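Local coordinates for protein cytochrome P450 monooxygenase (Rhodococcus sp. ECU0066, PDB 6KBH) that probably acts as a self-sufficient monooxygenase, with FMN and a [2Fe-2S] cluster carrying electrons to a heme that activates oxygen, at residues A[60-65]-A[357-362]; A[295-300]-A[371-376]; A[364-369]-A[380-385]. All blocks are in the same frame, centred on the assembly; numbering follows the deposited sequence.

Contact 1: residues A[60-65]-A[357-362]; sequences WSRDEE and NSSANH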
loop_
_atom_site.group_PDB
_atom_site.type_symbol
_atom_site.label_atom_id
_atom_site.label_comp_id
_atom_site.label_asym_id
_atom_site.label_seq_id
_atom_site.Cartn_x
_atom_site.Cartn_y
_atom_site.Cartn_z
ATOM N N TRP A 60 0.609 29.170 -5.524
ATOM C CA TRP A 60 1.100 30.400 -4.910
ATOM C C TRP A 60 1.135 30.291 -3.391
ATOM O O TRP A 60 1.973 30.928 -2.742
ATOM C CB TRP A 60 0.235 31.590 -5.337
ATOM C CG TRP A 60 -1.166 31.528 -4.803
ATOM C CD1 TRP A 60 -2.251 30.962 -5.409
ATOM C CD2 TRP A 60 -1.630 32.033 -3.543
ATOM N NE1 TRP A 60 -3.361 31.086 -4.607
ATOM C CE2 TRP A 60 -3.005 31.738 -3.455
ATOM C CE3 TRP A 60 -1.015 32.704 -2.481
ATOM C CZ2 TRP A 60 -3.777 32.097 -2.352
ATOM C CZ3 TRP A 60 -1.783 33.055 -1.383
ATOM C CH2 TRP A 60 -3.148 32.750 -1.329
ATOM N N SER A 61 0.240 29.493 -2.806
ATOM C CA SER A 61 0.221 29.356 -1.354
ATOM C C SER A 61 1.318 28.412 -0.864
ATOM O O SER A 61 1.923 28.651 0.186
ATOM C CB SER A 61 -1.157 28.882 -0.891
ATOM O OG SER A 61 -1.283 28.977 0.518
ATOM N N ARG A 62 1.599 27.338 -1.608
ATOM C CA ARG A 62 2.726 26.482 -1.245
ATOM C C ARG A 62 4.037 27.253 -1.291
ATOM O O ARG A 62 4.951 26.989 -0.499
ATOM C CB ARG A 62 2.788 25.263 -2.174
ATOM C CG ARG A 62 1.675 24.268 -1.940
ATOM C CD ARG A 62 1.863 22.904 -2.553
ATOM N NE ARG A 62 1.812 22.922 -4.009
ATOM C CZ ARG A 62 0.703 23.086 -4.723
ATOM N NH1 ARG A 62 -0.461 23.267 -4.117
ATOM N NH2 ARG A 62 0.761 23.086 -6.049
ATOM N N ASP A 63 4.133 28.235 -2.182
ATOM C CA ASP A 63 5.395 28.931 -2.382
ATOM C C ASP A 63 5.585 30.058 -1.377
ATOM O O ASP A 63 6.609 30.115 -0.688
ATOM C CB ASP A 63 5.476 29.459 -3.814
ATOM C CG ASP A 63 5.593 28.346 -4.834
ATOM O OD1 ASP A 63 5.949 27.215 -4.442
ATOM O OD2 ASP A 63 5.335 28.594 -6.030
ATOM N N GLU A 64 4.609 30.959 -1.264
ATOM C CA GLU A 64 4.833 32.193 -0.527
ATOM C C GLU A 64 3.937 32.404 0.685
ATOM O O GLU A 64 4.273 33.247 1.524
ATOM C CB GLU A 64 4.691 33.402 -1.466
ATOM C CG GLU A 64 5.221 33.141 -2.868
ATOM C CD GLU A 64 4.942 34.283 -3.816
ATOM O OE1 GLU A 64 5.307 35.431 -3.491
ATOM O OE2 GLU A 64 4.350 34.030 -4.887
ATOM N N GLU A 65 2.830 31.674 0.821
ATOM C CA GLU A 65 1.951 31.834 1.981
ATOM C C GLU A 65 1.266 30.514 2.287
ATOM O O GLU A 65 0.161 30.240 1.802
ATOM C CB GLU A 65 0.920 32.939 1.761
ATOM C CG GLU A 65 0.262 33.395 3.050
ATOM C CD GLU A 65 -0.637 34.590 2.857
ATOM O OE1 GLU A 65 -0.883 34.965 1.691
ATOM O OE2 GLU A 65 -1.096 35.155 3.872
ATOM N N ASN A 357 -5.904 18.668 1.151
ATOM C CA ASN A 357 -5.241 17.420 0.788
ATOM C C ASN A 357 -4.727 17.468 -0.644
ATOM O O ASN A 357 -3.641 16.953 -0.944
ATOM C CB ASN A 357 -6.207 16.240 0.944
ATOM C CG ASN A 357 -6.913 16.229 2.285
ATOM O OD1 ASN A 357 -7.760 17.079 2.560
ATOM N ND2 ASN A 357 -6.594 15.239 3.114
ATOM N N SER A 358 -5.506 18.072 -1.544
ATOM C CA SER A 358 -5.113 18.121 -2.947
ATOM C C SER A 358 -3.841 18.935 -3.133
ATOM O O SER A 358 -2.985 18.586 -3.954
ATOM C CB SER A 358 -6.249 18.701 -3.790
ATOM O OG SER A 358 -5.972 18.562 -5.171
ATOM N N SER A 359 -3.698 20.026 -2.382
ATOM C CA SER A 359 -2.463 20.798 -2.450
ATOM C C SER A 359 -1.313 20.036 -1.807
ATOM O O SER A 359 -0.197 20.028 -2.335
ATOM C CB SER A 359 -2.652 22.157 -1.778
ATOM O OG SER A 359 -1.423 22.849 -1.675
ATOM N N ALA A 360 -1.576 19.390 -0.670
ATOM C CA ALA A 360 -0.553 18.603 0.011
ATOM C C ALA A 360 0.036 17.545 -0.911
ATOM O O ALA A 360 1.260 17.411 -1.021
ATOM C CB ALA A 360 -1.147 17.954 1.259
ATOM N N ASN A 361 -0.825 16.782 -1.590
ATOM C CA ASN A 361 -0.355 15.789 -2.546
ATOM C C ASN A 361 0.500 16.397 -3.649
ATOM O O ASN A 361 1.190 15.655 -4.357
ATOM C CB ASN A 361 -1.545 15.057 -3.167
ATOM C CG ASN A 361 -2.362 14.292 -2.144
ATOM O OD1 ASN A 361 -1.873 13.961 -1.064
ATOM N ND2 ASN A 361 -3.610 13.998 -2.484
ATOM N N HIS A 362 0.471 17.723 -3.806
ATOM C CA HIS A 362 1.236 18.437 -4.820
ATOM C C HIS A 362 2.213 19.429 -4.193
ATOM O O HIS A 362 2.480 20.484 -4.767
ATOM C CB HIS A 362 0.301 19.167 -5.784
ATOM C CG HIS A 362 -0.434 18.268 -6.727
ATOM N ND1 HIS A 362 -0.109 18.165 -8.062
ATOM C CD2 HIS A 362 -1.488 17.440 -6.532
ATOM C CE1 HIS A 362 -0.927 17.309 -8.648
ATOM N NE2 HIS A 362 -1.774 16.853 -7.742
#

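Contact 2: residues A[295-300]-A[371-376]; sequences LRLLLE and DDFDIR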
loop_
_atom_site.group_PDB
_atom_site.type_symbol
_atom_site.label_atom_id
_atom_site.label_comp_id
_atom_site.label_asym_id
_atom_site.label_seq_id
_atom_site.Cartn_x
_atom_site.Cartn_y
_atom_site.Cartn_z
ATOM N N LEU A 295 -9.848 7.446 -14.271
ATOM C CA LEU A 295 -10.089 7.147 -15.678
ATOM C C LEU A 295 -9.905 8.382 -16.554
ATOM O O LEU A 295 -9.306 8.297 -17.633
ATOM C CB LEU A 295 -11.481 6.552 -15.850
ATOM C CG LEU A 295 -11.456 5.027 -15.783
ATOM C CD1 LEU A 295 -12.838 4.483 -15.512
ATOM C CD2 LEU A 295 -10.890 4.466 -17.075
ATOM N N ARG A 296 -10.404 9.540 -16.113
ATOM C CA ARG A 296 -10.128 10.772 -16.847
ATOM C C ARG A 296 -8.630 11.062 -16.868
ATOM O O ARG A 296 -8.062 11.378 -17.918
ATOM C CB ARG A 296 -10.900 11.943 -16.228
ATOM C CG ARG A 296 -11.034 13.170 -17.130
ATOM C CD ARG A 296 -9.903 14.158 -16.885
ATOM N NE ARG A 296 -10.056 15.416 -17.616
ATOM C CZ ARG A 296 -10.290 16.592 -17.039
ATOM N NH1 ARG A 296 -10.408 16.673 -15.721
ATOM N NH2 ARG A 296 -10.401 17.689 -17.777
ATOM N N LEU A 297 -7.971 10.940 -15.714
ATOM C CA LEU A 297 -6.539 11.222 -15.636
ATOM C C LEU A 297 -5.736 10.294 -16.541
ATOM O O LEU A 297 -4.767 10.723 -17.179
ATOM C CB LEU A 297 -6.070 11.100 -14.190
ATOM C CG LEU A 297 -4.564 11.079 -13.933
ATOM C CD1 LEU A 297 -3.932 12.393 -14.349
ATOM C CD2 LEU A 297 -4.282 10.784 -12.469
ATOM N N LEU A 298 -6.117 9.016 -16.602
ATOM C CA LEU A 298 -5.379 8.062 -17.425
ATOM C C LEU A 298 -5.618 8.310 -18.908
ATOM O O LEU A 298 -4.666 8.419 -19.687
ATOM C CB LEU A 298 -5.770 6.634 -17.052
ATOM C CG LEU A 298 -5.010 6.022 -15.879
ATOM C CD1 LEU A 298 -5.714 4.772 -15.420
ATOM C CD2 LEU A 298 -3.575 5.717 -16.274
ATOM N N LEU A 299 -6.883 8.403 -19.320
ATOM C CA LEU A 299 -7.181 8.616 -20.732
ATOM C C LEU A 299 -6.660 9.951 -21.254
ATOM O O LEU A 299 -6.725 10.186 -22.466
ATOM C CB LEU A 299 -8.687 8.507 -20.963
ATOM C CG LEU A 299 -9.292 7.152 -20.593
ATOM C CD1 LEU A 299 -10.795 7.156 -20.811
ATOM C CD2 LEU A 299 -8.629 6.029 -21.381
ATOM N N GLU A 300 -6.148 10.822 -20.379
ATOM C CA GLU A 300 -5.495 12.049 -20.825
ATOM C C GLU A 300 -4.057 11.789 -21.254
ATOM O O GLU A 300 -3.617 12.292 -22.295
ATOM C CB GLU A 300 -5.538 13.102 -19.718
ATOM C CG GLU A 300 -6.881 13.796 -19.578
ATOM C CD GLU A 300 -6.839 14.940 -18.587
ATOM O OE1 GLU A 300 -5.858 15.024 -17.816
ATOM O OE2 GLU A 300 -7.780 15.761 -18.586
ATOM N N ASP A 371 3.412 17.486 -10.321
ATOM C CA ASP A 371 2.292 17.590 -11.232
ATOM C C ASP A 371 2.446 16.635 -12.402
ATOM O O ASP A 371 1.559 16.560 -13.257
ATOM C CB ASP A 371 2.160 19.046 -11.669
ATOM C CG ASP A 371 2.074 19.984 -10.473
ATOM O OD1 ASP A 371 1.290 19.689 -9.541
ATOM O OD2 ASP A 371 2.808 20.993 -10.439
ATOM N N ASP A 372 3.552 15.895 -12.430
ATOM C CA ASP A 372 3.708 14.763 -13.328
ATOM C C ASP A 372 2.914 13.571 -12.805
ATOM O O ASP A 372 2.827 13.339 -11.595
ATOM C CB ASP A 372 5.185 14.386 -13.471
ATOM C CG ASP A 372 6.065 15.582 -13.779
ATOM O OD1 ASP A 372 6.335 16.376 -12.854
ATOM O OD2 ASP A 372 6.495 15.720 -14.944
ATOM N N PHE A 373 2.328 12.823 -13.728
ATOM C CA PHE A 373 1.524 11.651 -13.414
ATOM C C PHE A 373 2.419 10.434 -13.642
ATOM O O PHE A 373 2.656 10.027 -14.782
ATOM C CB PHE A 373 0.263 11.651 -14.274
ATOM C CG PHE A 373 -0.508 10.369 -14.249
ATOM C CD1 PHE A 373 -0.832 9.752 -13.053
ATOM C CD2 PHE A 373 -0.949 9.803 -15.432
ATOM C CE1 PHE A 373 -1.559 8.580 -13.042
ATOM C CE2 PHE A 373 -1.676 8.636 -15.427
ATOM C CZ PHE A 373 -1.982 8.023 -14.231
ATOM N N ASP A 374 2.935 9.872 -12.548
ATOM C CA ASP A 374 3.992 8.855 -12.582
ATOM C C ASP A 374 3.542 7.651 -11.760
ATOM O O ASP A 374 3.686 7.647 -10.536
ATOM C CB ASP A 374 5.300 9.431 -12.040
ATOM C CG ASP A 374 6.419 8.400 -11.974
ATOM O OD1 ASP A 374 6.257 7.274 -12.493
ATOM O OD2 ASP A 374 7.469 8.720 -11.381
ATOM N N ILE A 375 3.020 6.617 -12.422
ATOM C CA ILE A 375 2.370 5.558 -11.648
ATOM C C ILE A 375 3.391 4.649 -10.963
ATOM O O ILE A 375 3.087 4.041 -9.933
ATOM C CB ILE A 375 1.381 4.776 -12.530
ATOM C CG1 ILE A 375 2.096 3.821 -13.473
ATOM C CG2 ILE A 375 0.513 5.723 -13.328
ATOM C CD1 ILE A 375 1.201 3.376 -14.564
ATOM N N ARG A 376 4.609 4.534 -11.505
ATOM C CA ARG A 376 5.654 3.798 -10.799
ATOM C C ARG A 376 6.334 4.621 -9.715
ATOM O O ARG A 376 7.319 4.150 -9.139
ATOM C CB ARG A 376 6.711 3.228 -11.760
ATOM C CG ARG A 376 6.171 2.168 -12.704
ATOM C CD ARG A 376 6.921 2.169 -14.020
ATOM N NE ARG A 376 6.561 1.044 -14.882
ATOM C CZ ARG A 376 6.295 1.170 -16.178
ATOM N NH1 ARG A 376 6.364 2.366 -16.738
ATOM N NH2 ARG A 376 5.981 0.112 -16.917
#

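Contact 3: residues A[364-369]-A[380-385]; sequences ERHFIS and ASDHLT. With HEM (protoporphyrin IX containing Fe), chain C.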
loop_
_atom_site.group_PDB
_atom_site.type_symbol
_atom_site.label_atom_id
_atom_site.label_comp_id
_atom_site.label_asym_id
_atom_site.label_seq_id
_atom_site.Cartn_x
_atom_site.Cartn_y
_atom_site.Cartn_z
ATOM N N GLU A 364 5.970 20.358 -3.241
ATOM C CA GLU A 364 7.292 19.979 -3.732
ATOM C C GLU A 364 8.214 19.517 -2.617
ATOM O O GLU A 364 9.187 18.805 -2.886
ATOM C CB GLU A 364 7.925 21.151 -4.488
ATOM C CG GLU A 364 9.132 20.789 -5.355
ATOM C CD GLU A 364 8.743 20.234 -6.715
ATOM O OE1 GLU A 364 7.699 20.654 -7.254
ATOM O OE2 GLU A 364 9.473 19.367 -7.241
ATOM N N ARG A 365 7.927 19.894 -1.375
ATOM C CA ARG A 365 8.813 19.553 -0.275
ATOM C C ARG A 365 8.786 18.066 0.061
ATOM O O ARG A 365 9.757 17.566 0.637
ATOM C CB ARG A 365 8.454 20.410 0.941
ATOM C CG ARG A 365 8.610 21.897 0.639
ATOM C CD ARG A 365 8.051 22.811 1.714
ATOM N NE ARG A 365 8.194 24.213 1.323
ATOM C CZ ARG A 365 9.273 24.949 1.575
ATOM N NH1 ARG A 365 10.303 24.420 2.224
ATOM N NH2 ARG A 365 9.328 26.213 1.178
ATOM N N HIS A 366 7.724 17.342 -0.301
ATOM C CA HIS A 366 7.651 15.908 -0.020
ATOM C C HIS A 366 7.724 15.022 -1.256
ATOM O O HIS A 366 8.411 14.000 -1.220
ATOM C CB HIS A 366 6.375 15.566 0.754
ATOM C CG HIS A 366 6.336 14.150 1.232
ATOM N ND1 HIS A 366 6.890 13.752 2.430
ATOM C CD2 HIS A 366 5.839 13.028 0.656
ATOM C CE1 HIS A 366 6.721 12.449 2.579
ATOM N NE2 HIS A 366 6.088 11.987 1.516
ATOM N N PHE A 367 7.031 15.355 -2.339
ATOM C CA PHE A 367 7.175 14.636 -3.596
ATOM C C PHE A 367 8.052 15.454 -4.534
ATOM O O PHE A 367 8.345 16.626 -4.283
ATOM C CB PHE A 367 5.812 14.353 -4.239
ATOM C CG PHE A 367 4.818 13.703 -3.309
ATOM C CD1 PHE A 367 4.770 12.325 -3.178
ATOM C CD2 PHE A 367 3.912 14.470 -2.593
ATOM C CE1 PHE A 367 3.855 11.722 -2.337
ATOM C CE2 PHE A 367 2.991 13.873 -1.750
ATOM C CZ PHE A 367 2.963 12.496 -1.622
ATOM N N ILE A 368 8.490 14.823 -5.624
ATOM C CA ILE A 368 9.395 15.463 -6.578
ATOM C C ILE A 368 8.818 15.342 -7.979
ATOM O O ILE A 368 8.358 14.268 -8.379
ATOM C CB ILE A 368 10.833 14.886 -6.498
ATOM C CG1 ILE A 368 10.843 13.385 -6.772
ATOM C CG2 ILE A 368 11.440 15.180 -5.129
ATOM C CD1 ILE A 368 12.243 12.773 -6.670
ATOM N N SER A 369 8.825 16.448 -8.718
ATOM C CA SER A 369 8.175 16.513 -10.031
ATOM C C SER A 369 6.735 15.987 -9.938
ATOM O O SER A 369 6.372 14.925 -10.446
ATOM C CB SER A 369 9.025 15.784 -11.085
ATOM O OG SER A 369 10.314 16.392 -11.226
ATOM N N ALA A 380 3.968 7.369 -4.104
ATOM C CA ALA A 380 2.538 7.649 -4.191
ATOM C C ALA A 380 1.826 7.356 -2.877
ATOM O O ALA A 380 0.944 8.114 -2.462
ATOM C CB ALA A 380 1.917 6.843 -5.331
ATOM N N SER A 381 2.233 6.285 -2.189
ATOM C CA SER A 381 1.547 5.819 -0.987
ATOM C C SER A 381 1.443 6.888 0.097
ATOM O O SER A 381 0.626 6.740 1.012
ATOM C CB SER A 381 2.267 4.575 -0.440
ATOM O OG SER A 381 1.721 4.120 0.789
ATOM N N ASP A 382 2.231 7.967 0.012
ATOM C CA ASP A 382 2.230 9.011 1.034
ATOM C C ASP A 382 1.130 10.044 0.851
ATOM O O ASP A 382 1.059 10.983 1.653
ATOM C CB ASP A 382 3.568 9.759 1.071
ATOM C CG ASP A 382 4.755 8.847 1.214
ATOM O OD1 ASP A 382 5.048 8.102 0.257
ATOM O OD2 ASP A 382 5.413 8.901 2.273
ATOM N N HIS A 383 0.289 9.921 -0.173
ATOM C CA HIS A 383 -0.753 10.918 -0.378
ATOM C C HIS A 383 -1.721 10.925 0.795
ATOM O O HIS A 383 -1.910 9.920 1.485
ATOM C CB HIS A 383 -1.510 10.657 -1.678
ATOM C CG HIS A 383 -2.237 9.349 -1.705
ATOM N ND1 HIS A 383 -3.433 9.148 -1.053
ATOM C CD2 HIS A 383 -1.941 8.177 -2.317
ATOM C CE1 HIS A 383 -3.840 7.908 -1.255
ATOM N NE2 HIS A 383 -2.951 7.297 -2.018
ATOM N N LEU A 384 -2.342 12.080 1.019
ATOM C CA LEU A 384 -3.265 12.264 2.129
ATOM C C LEU A 384 -4.720 12.212 1.681
ATOM O O LEU A 384 -5.598 12.706 2.391
ATOM C CB LEU A 384 -2.956 13.577 2.843
ATOM C CG LEU A 384 -1.464 13.687 3.164
ATOM C CD1 LEU A 384 -1.148 14.956 3.915
ATOM C CD2 LEU A 384 -0.989 12.471 3.951
ATOM N N THR A 385 -4.987 11.605 0.522
ATOM C CA THR A 385 -6.353 11.480 0.027
ATOM C C THR A 385 -7.227 10.654 0.968
ATOM O O THR A 385 -8.451 10.829 0.992
ATOM C CB THR A 385 -6.330 10.866 -1.376
ATOM O OG1 THR A 385 -5.484 11.654 -2.223
ATOM C CG2 THR A 385 -7.720 10.812 -1.981
HETATM C CHA HEM C . -12.680 8.816 7.175
HETATM C CHB HEM C . -11.347 9.762 2.403
HETATM C CHC HEM C . -13.738 5.322 0.797
HETATM C CHD HEM C . -15.038 4.416 5.540
HETATM C C1A HEM C . -12.203 9.262 5.865
HETATM C C2A HEM C . -11.470 10.529 5.955
HETATM C C3A HEM C . -11.095 10.791 4.635
HETATM C C4A HEM C . -11.648 9.649 3.860
HETATM C CMA HEM C . -10.318 11.968 4.135
HETATM C CAA HEM C . -11.156 11.354 7.166
HETATM C CBA HEM C . -9.736 11.265 7.632
HETATM C CGA HEM C . -9.358 11.853 8.950
HETATM O O1A HEM C . -10.257 12.649 9.330
HETATM O O2A HEM C . -8.243 11.391 9.315
HETATM C C1B HEM C . -11.857 8.679 1.505
HETATM C C2B HEM C . -11.639 8.620 -0.013
HETATM C C3B HEM C . -12.387 7.226 -0.507
HETATM C C4B HEM C . -12.970 6.615 0.752
HETATM C CMB HEM C . -10.913 9.613 -0.855
HETATM C CAB HEM C . -12.493 6.684 -1.892
HETATM C CBB HEM C . -11.242 6.535 -2.684
HETATM C C1C HEM C . -14.200 4.911 2.153
HETATM C C2C HEM C . -14.924 3.671 2.056
HETATM C C3C HEM C . -15.299 3.400 3.352
HETATM C C4C HEM C . -14.751 4.514 4.111
HETATM C CMC HEM C . -15.202 2.862 0.832
HETATM C CAC HEM C . -16.066 2.206 3.833
HETATM C CBC HEM C . -17.479 2.339 4.275
HETATM C C1D HEM C . -14.453 5.583 6.210
HETATM C C2D HEM C . -14.696 5.569 7.690
HETATM C C3D HEM C . -13.959 6.951 8.211
HETATM C C4D HEM C . -13.401 7.547 6.951
HETATM C CMD HEM C . -15.435 4.539 8.470
HETATM C CAD HEM C . -13.868 7.453 9.608
HETATM C CBD HEM C . -12.845 6.785 10.467
HETATM C CGD HEM C . -12.421 7.503 11.696
HETATM O O1D HEM C . -12.754 8.707 11.575
HETATM O O2D HEM C . -11.846 6.720 12.494
HETATM N NA HEM C . -12.332 8.702 4.588
HETATM N NB HEM C . -12.587 7.453 1.977
HETATM N NC HEM C . -14.079 5.452 3.413
HETATM N ND HEM C . -13.622 6.739 5.641
HETATM FE FE HEM C . -13.227 7.177 3.753
#

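Contact 1: residues A[60-65]-A[357-362]
A bend at the third torsion of R62 (chi3 -68°) carries its guanidinium across to S359 and H362, while the first torsion of S359 (chi1 172°) sets OG anti to the backbone N and turned to the arginine. NH1 of R62 donates to S359 OG at 2.7 Å, with an angle of 147° at the hydrogen. The hydroxyl lies at the edge of the guanidinium, close to its plane. H362 meets the same group from another side. Its carbonyl oxygen sits over one face, where the angles to NE and NH2 are too poor for hydrogen bonds. CB of H362 stands over that same face, 4.0 Å from R62 NH2. The imidazole leads away and uses its two nitrogens for D371 and the carbonyl of H325. R62 rises from helix 59-64 and S359 belongs to the short helix 357-360, so the side chain spans from the N-terminal part of the P450 domain to the region just after strand 352-355. NH1 has a second partner in A55 O, and S359 OG also bonds to T79 O. T79 O is a carbonyl oxygen and can only accept, so S359 donates there while accepting from R62. The buried arginine thus meets a hydroxyl and backbone carbonyls here, and these neutral dipoles probably offset part of its positive charge.

Contact 2: residues A[295-300]-A[371-376]
L297 and F373 face each other where the last turns of helix 284-300 run beside the irregular segment 371-376, their CA atoms 8.4 Å apart. The backbone at F373 is extended, and no hydrogen bond joins the two segments. With CG anti to the backbone N (chi1 168°), the phenyl ring reaches out to the helix and is met on two sides. L297 comes head-on and lays its branch point over one face: CG is 3.8 Å from the ring centroid and 3° off the normal, a CH-pi contact. Both methyls lie over that same face, CD2 3.5 Å from F373 CE1 and CD1 4.0 Å from F373 CG. L298 crosses at about a right angle and puts CD2 at the rim, near the ring plane, 3.5 Å from F373 CZ. Helix 284-300 matches the C-terminal half of the P450 I-helix, and 371-376 belongs to the meander, the irregular run ahead of the cysteine loop. An alanine in place of F373 is likely to leave the side chains of L297 and L298 without their shared aromatic partner and open a gap between helix and meander. V304 of helix 302-310, with E321 and C322 of helix 315-325, also touch F373. The ring of H301 meets that of F373 with the planes at about 45°.

Contact 3: residues A[364-369]-A[380-385]
H366 and D382 approach at about a right angle, the imidazole pointing its NE2 corner at the carboxylate. NE2 donates to D382 OD2 in a weak hydrogen bond of 3.2 Å, with 148° at the hydrogen. The acceptor lies at the ring edge, near its plane, but the carboxylate is turned 55° from that plane. The first torsion of H366 (chi1 -172°) sets CG opposite the backbone N, which brings NE2 within reach of D382. F367 lies beneath its neighbour: CD2 of H366 stands 3.6 Å above the centre of the phenyl ring. The far end of that ring runs against the other segment, CZ reaching D382 CB at 3.9 Å and, at its edge, the backbone N of H383 at 4.0 Å. One short aspartate thus receives a polar touch on its carboxylate and an apolar one on its CB. Y81 of helix 81-89 stacks on the H366 ring and also bonds to D382 O. R324 of helix 315-325 makes a cation-pi contact with F367, so the phenyl is flanked by a charge as well as by the histidine.

Beyond D382, the H383 ring turns away, giving NE2 to E320 and taking a weak bond at ND1 from T385 N, 3.3 Å away. T385 then closes on the heme, its O 3.3 Å from the heme methyl CMB and its CG2 also against that methyl. E321 and R324 form the ExxR motif of the P450 K helix. The fold of 364-369 against 380-385 belongs to the meander, which leads from there into the heme-binding loop with the axial ligand C393.

How the contacts relate
Contacts 1 and 2 are buried, whereas contact 3 is only partly so, with its histidine–aspartate pair toward the surface and its other end at the heme. Their chemistry follows: a buried arginine donates to a neutral hydroxyl in contact 1, aliphatic groups meet a phenyl ring in contact 2, and contact 3 mixes a weak polar bond with aromatic packing. Segments 364-369, 371-376 and 380-385 all lie in the one loop between helices 357-360 and 396-413. Contact 1 joins contact 2 through H362 and D371, and contact 3 through N357 and N361, which bond to the backbone of L384. Contacts 2 and 3 adjoin only along the chain.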